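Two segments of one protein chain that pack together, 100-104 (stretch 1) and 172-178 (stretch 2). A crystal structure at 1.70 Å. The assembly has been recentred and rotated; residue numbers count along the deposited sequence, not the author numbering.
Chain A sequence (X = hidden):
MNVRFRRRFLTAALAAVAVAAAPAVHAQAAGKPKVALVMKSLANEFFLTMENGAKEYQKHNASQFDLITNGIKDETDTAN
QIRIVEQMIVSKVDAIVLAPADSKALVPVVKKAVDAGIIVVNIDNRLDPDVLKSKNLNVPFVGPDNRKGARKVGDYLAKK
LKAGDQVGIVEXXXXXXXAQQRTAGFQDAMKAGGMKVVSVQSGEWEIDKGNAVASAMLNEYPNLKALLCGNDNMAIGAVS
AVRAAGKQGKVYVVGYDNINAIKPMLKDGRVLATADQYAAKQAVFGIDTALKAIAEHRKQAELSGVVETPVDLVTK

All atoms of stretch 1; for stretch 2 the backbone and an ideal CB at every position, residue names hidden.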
# COMPACT_ATOMS: atom_id res chain seq x y z
N PRO A 100 -5.83 4.64 4.24
CA PRO A 100 -7.08 4.95 3.53
C PRO A 100 -7.20 4.28 2.16
O PRO A 100 -6.21 4.19 1.43
CB PRO A 100 -7.03 6.48 3.40
CG PRO A 100 -5.61 6.84 3.49
CD PRO A 100 -4.96 5.82 4.38
N ALA A 101 -8.41 3.82 1.84
CA ALA A 101 -8.66 3.12 0.58
C ALA A 101 -8.68 4.07 -0.62
O ALA A 101 -8.52 3.64 -1.78
CB ALA A 101 -9.98 2.37 0.66
N ASP A 102 -8.90 5.35 -0.32
CA ASP A 102 -8.98 6.44 -1.30
C ASP A 102 -8.32 7.67 -0.69
O ASP A 102 -8.64 8.02 0.44
CB ASP A 102 -10.44 6.72 -1.64
CG ASP A 102 -10.60 7.68 -2.80
OD1 ASP A 102 -10.03 8.79 -2.76
OD2 ASP A 102 -11.33 7.33 -3.75
N SER A 103 -7.39 8.31 -1.39
CA SER A 103 -6.62 9.42 -0.81
C SER A 103 -7.44 10.72 -0.64
O SER A 103 -7.07 11.61 0.13
CB SER A 103 -5.40 9.70 -1.67
OG SER A 103 -4.43 8.66 -1.47
N LYS A 104 -8.53 10.83 -1.38
CA LYS A 104 -9.43 11.99 -1.24
C LYS A 104 -10.70 11.69 -0.45
O LYS A 104 -11.17 12.52 0.35
CB LYS A 104 -9.82 12.52 -2.62
CG LYS A 104 -8.68 13.12 -3.41
CD LYS A 104 -9.20 13.96 -4.57
CE LYS A 104 -8.27 13.98 -5.75
NZ LYS A 104 -8.24 12.66 -6.45
N UNK A 172 -1.92 0.14 -9.07
CA UNK A 172 -2.97 0.05 -8.05
C UNK A 172 -4.16 0.94 -8.36
O UNK A 172 -4.30 1.50 -9.46
CB UNK A 172 -2.40 0.42 -6.68
N UNK A 173 -5.05 1.11 -7.37
CA UNK A 173 -6.19 2.03 -7.49
C UNK A 173 -5.68 3.42 -7.85
O UNK A 173 -4.93 4.02 -7.09
CB UNK A 173 -7.00 2.07 -6.19
N UNK A 174 -6.07 3.93 -9.01
CA UNK A 174 -5.43 5.13 -9.59
C UNK A 174 -5.65 6.43 -8.80
O UNK A 174 -4.91 7.40 -8.99
CB UNK A 174 -5.95 5.33 -11.01
N UNK A 175 -6.59 6.43 -7.86
CA UNK A 175 -6.84 7.60 -7.04
C UNK A 175 -6.13 7.52 -5.69
O UNK A 175 -6.51 8.18 -4.72
CB UNK A 175 -8.35 7.77 -6.83
N UNK A 176 -5.11 6.68 -5.62
CA UNK A 176 -4.31 6.63 -4.40
C UNK A 176 -2.93 7.15 -4.68
O UNK A 176 -2.34 6.92 -5.74
CB UNK A 176 -4.24 5.21 -3.84
N UNK A 177 -2.42 7.89 -3.71
CA UNK A 177 -1.07 8.39 -3.79
C UNK A 177 -0.09 7.24 -3.96
O UNK A 177 0.82 7.33 -4.79
CB UNK A 177 -0.73 9.21 -2.55
N UNK A 178 -0.26 6.14 -3.24
CA UNK A 178 0.79 5.13 -3.30
C UNK A 178 0.79 4.42 -4.65
O UNK A 178 1.84 4.09 -5.17
CB UNK A 178 0.62 4.11 -2.17

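Position 172 lies out of reach of stretch 1, with nothing of it within 5.5 Å of the ideal CB. Its phi/psi of -71/-168 is open to most residues, so the contact leaves the choice free; the deposited residue is Gly 172.

At position 173 CA-to-CB points toward stretch 1, but the ideal CB is still 4.9 Å from Ala 101 O. A side chain of moderate size could fill this space, and the extended backbone (-55/118) is compatible with a beta-branched one or another aliphatic one. The residue is Val 173, in the t rotamer; its CG1 comes to 4.4 Å from Ala 101 O.

Position 174 points into space that stretch 1 does not reach. It is the second residue of a type I turn running from 173 to 176, where small polar residues are common. It is Ser 174.

Position 175 follows in the turn and points sideways. Its ideal CB is 4.3 Å from Asp 102 OD2 and 4.9 Å from Lys 104 NZ, so a small polar or hydroxyl side chain would suit, whereas an acidic one would bring a second negative charge near Asp 102. Thr 175, in the p rotamer, has its OG1 3.6 Å from Asp 102 OD2. Ser 103 N donates a weak hydrogen bond to Thr 175 O, at 3.4 Å.

Position 176 closes the turn, the N of 176 donating a hydrogen bond to Val 173 O at 3.0 Å, and immediately precedes a helix. Ser, Thr, Asp and Asn are favoured at such an N-cap. The ideal CB lies 4.2 Å from Ser 103 OG and 5.0 Å from Ala 101 O, leaving room for a methyl group. Thr 176 answers both demands: its OG1 stays within its own stretch, 2.7 Å from Val 173 O, while CG2 packs 3.5 Å from Ala 101 O and 4.3 Å from Asp 102 CA.

Position 177 begins the helix (-57/-42), where the backbone N lacks a partner from a preceding turn. Ser 103, whose CB points toward stretch 2, fills that need: N of 177 donates to Ser 103 OG at 3.1 Å, with a nearly linear angle of 169°. The ideal CB of 177 is 3.9 Å from Ser 103 OG, so a small or polar side chain fits. Thr 177, in the m rotamer, places OG1 3.3 Å from Ser 103 OG.

Position 178 continues the helix without touching stretch 1, so many helical residues would serve. Asn 178 turns its OD1 to within 3.1 Å of Thr 176 OG1.

Stretch 2 172-178: GVSTTTN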
# COMPACT_ATOMS: atom_id res chain seq x y z
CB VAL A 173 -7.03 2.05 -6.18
CG1 VAL A 173 -8.03 3.17 -6.17
CG2 VAL A 173 -7.73 0.72 -5.95
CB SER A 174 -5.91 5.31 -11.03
OG SER A 174 -5.49 4.18 -11.78
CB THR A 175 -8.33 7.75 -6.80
OG1 THR A 175 -8.82 6.53 -6.25
CG2 THR A 175 -9.05 8.05 -8.13
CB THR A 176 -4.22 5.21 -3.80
OG1 THR A 176 -3.61 4.29 -4.72
CG2 THR A 176 -5.60 4.72 -3.43
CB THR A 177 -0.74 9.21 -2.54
OG1 THR A 177 -1.73 10.22 -2.39
CG2 THR A 177 0.64 9.84 -2.66
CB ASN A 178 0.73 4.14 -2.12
CG ASN A 178 -0.58 3.41 -1.98
OD1 ASN A 178 -1.62 3.85 -2.44
ND2 ASN A 178 -0.52 2.29 -1.27
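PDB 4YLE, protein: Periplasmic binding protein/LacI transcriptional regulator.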